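PDB 5FWH: ESSC from Geobacillus thermodenitrificans, which serves as an FtsK/SpoIIIE-type ATPase component of the bacterial type VII secretion apparatus, here represented by its N-terminal forkhead-associated region. Local coordinates for residues A[27-30]-A[31-34]; A[97-100]-A[101-104]. All coordinates share one frame; numbering follows the deposited sequence.

In the fold
Both contacts lie in connections between β-strands, on opposite sides of the chain's centre, with centres about 40 Å apart. They hold different elements. Interaction 1 joins the ends of a loop between two parallel neighbours of one sheet, strands 23-27 and 34-35; interaction 2 is the turn that carries the chain from strand 94-99 into strand 105-109 of a different sheet. Interaction 1 is partly buried, with Gly27 and Val34 buried and an imidazole packed against the loop backbone; one good backbone bond and two weak bonds, one of them to the imidazole, hold it. Interaction 2 is a surface contact in which one backbone bond fixes the turn and a tyrosine ring packs against the peptide backbone.

Interaction 1: A[27-30]-A[31-34]; sequences GNQL and EHHV
The loop linking strand 23-27 to its parallel neighbour 34-35, within the forkhead-associated β-fold, closes where Gly27 meets Val34, and the ring of His32 packs against the backbone of residues 27-29. Gly27 N donates to Val34 O at 3.1 Å, a nearly straight bond that arrives almost in line with the carbonyl and ties the last residue of one strand to the first of the next. Between these ends the chain folds back on itself, and His32 turns its imidazole back toward Gly27. CG of His32 stands anti to its own carbonyl carbon (chi1 -71°), which brings ND1 within 3.3 Å of Gly27 CA. The ring occupies the place where a side chain on Gly27 would lie; a CB there would collide with CE1. Gln29 N gives ND1 a weak hydrogen bond of 3.4 Å, consistent with an imidazole whose ND1 carries no proton. A second weak bond runs the other way, from His32 N to Gln29 O at 3.5 Å, so the backbone and ring of one residue both engage Gln29. An alanine at His32 would remove the ring, and is likely to leave Gln29 N without this acceptor and open a gap beside Gly27. Outside the loop, Tyr45 meets the His32 ring in a T-shaped pair, and its OH hydrogen-bonds to Gln29 NE2, while Thr35 OG1 bonds to Gln29 O. Two side chains run alongside the aliphatic part of Gln29, whose amide plane is turned 61° from the His32 ring. Gln29 CG touches His32 CE1 at 3.5 Å, and Glu31 brings its carboxylate OE2 to 3.4 Å from the same Gln29 CG.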
# COMPACT_ATOMS: atom_id res chain seq x y z
N GLY A 27 -9.21 -16.40 -1.28
CA GLY A 27 -10.04 -17.30 -0.53
C GLY A 27 -9.41 -17.60 0.81
O GLY A 27 -8.53 -16.86 1.26
N ASN A 28 -9.88 -18.67 1.47
CA ASN A 28 -9.45 -19.07 2.85
C ASN A 28 -8.66 -20.39 3.02
O ASN A 28 -8.41 -20.85 4.14
CB ASN A 28 -10.67 -19.06 3.77
CG ASN A 28 -11.68 -20.15 3.45
OD1 ASN A 28 -11.40 -21.05 2.70
ND2 ASN A 28 -12.83 -20.08 4.08
N GLN A 29 -8.25 -20.96 1.91
CA GLN A 29 -7.33 -22.10 1.87
C GLN A 29 -5.90 -21.63 1.70
O GLN A 29 -5.67 -20.60 1.11
CB GLN A 29 -7.65 -22.97 0.68
CG GLN A 29 -9.12 -23.37 0.50
CD GLN A 29 -9.76 -23.97 1.74
OE1 GLN A 29 -9.10 -24.62 2.58
NE2 GLN A 29 -11.08 -23.75 1.87
N LEU A 30 -4.93 -22.43 2.15
CA LEU A 30 -3.50 -22.12 1.93
C LEU A 30 -3.06 -22.19 0.46
O LEU A 30 -2.09 -21.52 0.09
CB LEU A 30 -2.61 -23.00 2.80
CG LEU A 30 -2.81 -22.82 4.31
CD1 LEU A 30 -1.90 -23.79 5.08
CD2 LEU A 30 -2.56 -21.38 4.79
N GLU A 31 -3.77 -22.97 -0.36
CA GLU A 31 -3.48 -23.11 -1.80
C GLU A 31 -3.76 -21.84 -2.61
O GLU A 31 -3.03 -21.52 -3.54
CB GLU A 31 -4.25 -24.31 -2.39
CG GLU A 31 -5.74 -24.07 -2.57
CD GLU A 31 -6.61 -25.31 -2.50
OE1 GLU A 31 -6.13 -26.40 -2.89
OE2 GLU A 31 -7.79 -25.18 -2.07
N HIS A 32 -4.79 -21.08 -2.23
CA HIS A 32 -5.16 -19.87 -2.96
C HIS A 32 -4.02 -18.89 -3.07
O HIS A 32 -3.09 -18.93 -2.30
CB HIS A 32 -6.33 -19.18 -2.28
CG HIS A 32 -7.61 -19.91 -2.43
ND1 HIS A 32 -8.49 -20.06 -1.39
CD2 HIS A 32 -8.15 -20.56 -3.49
CE1 HIS A 32 -9.55 -20.72 -1.81
NE2 HIS A 32 -9.36 -21.06 -3.08
N HIS A 33 -4.15 -18.00 -4.04
CA HIS A 33 -3.13 -17.01 -4.23
C HIS A 33 -3.03 -16.08 -3.03
O HIS A 33 -1.92 -15.81 -2.54
CB HIS A 33 -3.41 -16.27 -5.51
CG HIS A 33 -3.29 -17.16 -6.69
ND1 HIS A 33 -4.34 -17.94 -7.14
CD2 HIS A 33 -2.21 -17.49 -7.45
CE1 HIS A 33 -3.92 -18.67 -8.16
NE2 HIS A 33 -2.64 -18.42 -8.36
N VAL A 34 -4.17 -15.60 -2.54
CA VAL A 34 -4.15 -14.75 -1.34
C VAL A 34 -5.11 -15.41 -0.34
O VAL A 34 -6.27 -15.66 -0.71
CB VAL A 34 -4.58 -13.29 -1.68
CG1 VAL A 34 -4.77 -12.47 -0.40
CG2 VAL A 34 -3.57 -12.59 -2.56

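Interaction 2: A[97-100]-A[101-104]; sequences VYYV and GQQS
Val100 and Gln103 are the ends of a type I β-turn that follows strand 94-99, closed by a hydrogen bond from Gln103 N to Val100 O at 3.0 Å. The donor comes from above the carbonyl plane, 63° out of it. Tyr99, just before the turn, swings its CG anti to the backbone N (chi1 175°), and this rotation carries the ring forward alongside Gly101. Gly101 N sits over the centre of one ring face, 3.7 Å above the plane, with its hydrogen, as fixed by the peptide geometry, directed at the ring. Gly101 CA approaches the far end of the phenol, 3.7 Å from Tyr99 CZ; a CB on this residue would run into the hydroxyl. Gln102 also leans on the tyrosine, bringing CG to 4.0 Å from Tyr99 CE2. At the closing end of the turn Gln103 crosses Val100 at about a right angle, with its CG 3.9 Å from Val100 CB. Its chain then bends at chi2 (-85°) and leads the amide away, where NE2 bonds to Glu105 O. Strand 94-99 runs between strands 175-180 and 189-190, Val100 extends the backbone bonding to Asp174, and beyond the turn Ser104 pairs with Lys127 of strand 123-128, in the sheet that strand 105-109 joins.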
# COMPACT_ATOMS: atom_id res chain seq x y z
N VAL A 97 13.90 8.03 -4.36
CA VAL A 97 14.67 7.87 -3.14
C VAL A 97 15.08 9.23 -2.71
O VAL A 97 15.58 9.98 -3.48
CB VAL A 97 15.90 6.95 -3.28
CG1 VAL A 97 16.63 6.80 -1.94
CG2 VAL A 97 15.44 5.59 -3.77
N TYR A 98 14.79 9.55 -1.47
CA TYR A 98 15.14 10.83 -0.89
C TYR A 98 16.18 10.69 0.18
O TYR A 98 16.11 9.76 1.02
CB TYR A 98 13.89 11.50 -0.27
CG TYR A 98 12.78 11.65 -1.31
CD1 TYR A 98 12.86 12.60 -2.36
CD2 TYR A 98 11.70 10.79 -1.30
CE1 TYR A 98 11.85 12.72 -3.31
CE2 TYR A 98 10.69 10.92 -2.24
CZ TYR A 98 10.80 11.86 -3.25
OH TYR A 98 9.75 11.90 -4.14
N TYR A 99 17.07 11.67 0.20
CA TYR A 99 18.08 11.83 1.24
C TYR A 99 17.48 12.71 2.34
O TYR A 99 17.08 13.83 2.09
CB TYR A 99 19.39 12.41 0.65
CG TYR A 99 20.38 12.71 1.71
CD1 TYR A 99 21.03 11.68 2.34
CD2 TYR A 99 20.63 14.01 2.13
CE1 TYR A 99 21.92 11.91 3.38
CE2 TYR A 99 21.53 14.27 3.17
CZ TYR A 99 22.18 13.21 3.77
OH TYR A 99 23.08 13.40 4.79
N VAL A 100 17.41 12.17 3.56
CA VAL A 100 16.77 12.85 4.67
C VAL A 100 17.67 12.87 5.91
O VAL A 100 17.19 13.06 7.01
CB VAL A 100 15.39 12.23 5.01
CG1 VAL A 100 14.40 12.41 3.87
CG2 VAL A 100 15.52 10.75 5.38
N GLY A 101 18.98 12.68 5.70
CA GLY A 101 19.98 12.80 6.74
C GLY A 101 20.07 14.15 7.46
O GLY A 101 20.57 14.23 8.58
N GLN A 102 19.58 15.21 6.83
CA GLN A 102 19.51 16.49 7.50
C GLN A 102 18.11 16.85 7.93
O GLN A 102 17.86 18.00 8.14
CB GLN A 102 20.02 17.59 6.57
CG GLN A 102 21.31 17.26 5.88
CD GLN A 102 22.51 17.71 6.65
OE1 GLN A 102 23.30 18.52 6.16
NE2 GLN A 102 22.68 17.19 7.86
N GLN A 103 17.21 15.88 8.04
CA GLN A 103 15.84 16.12 8.51
C GLN A 103 15.64 15.42 9.85
O GLN A 103 16.09 14.31 10.04
CB GLN A 103 14.83 15.50 7.56
CG GLN A 103 14.90 15.92 6.10
CD GLN A 103 14.14 17.19 5.78
OE1 GLN A 103 14.70 18.11 5.17
NE2 GLN A 103 12.88 17.26 6.16
N SER A 104 14.92 16.06 10.75
CA SER A 104 14.40 15.38 11.95
C SER A 104 12.88 15.07 11.87
O SER A 104 12.33 14.44 12.79
CB SER A 104 14.69 16.23 13.16
OG SER A 104 14.15 17.53 12.93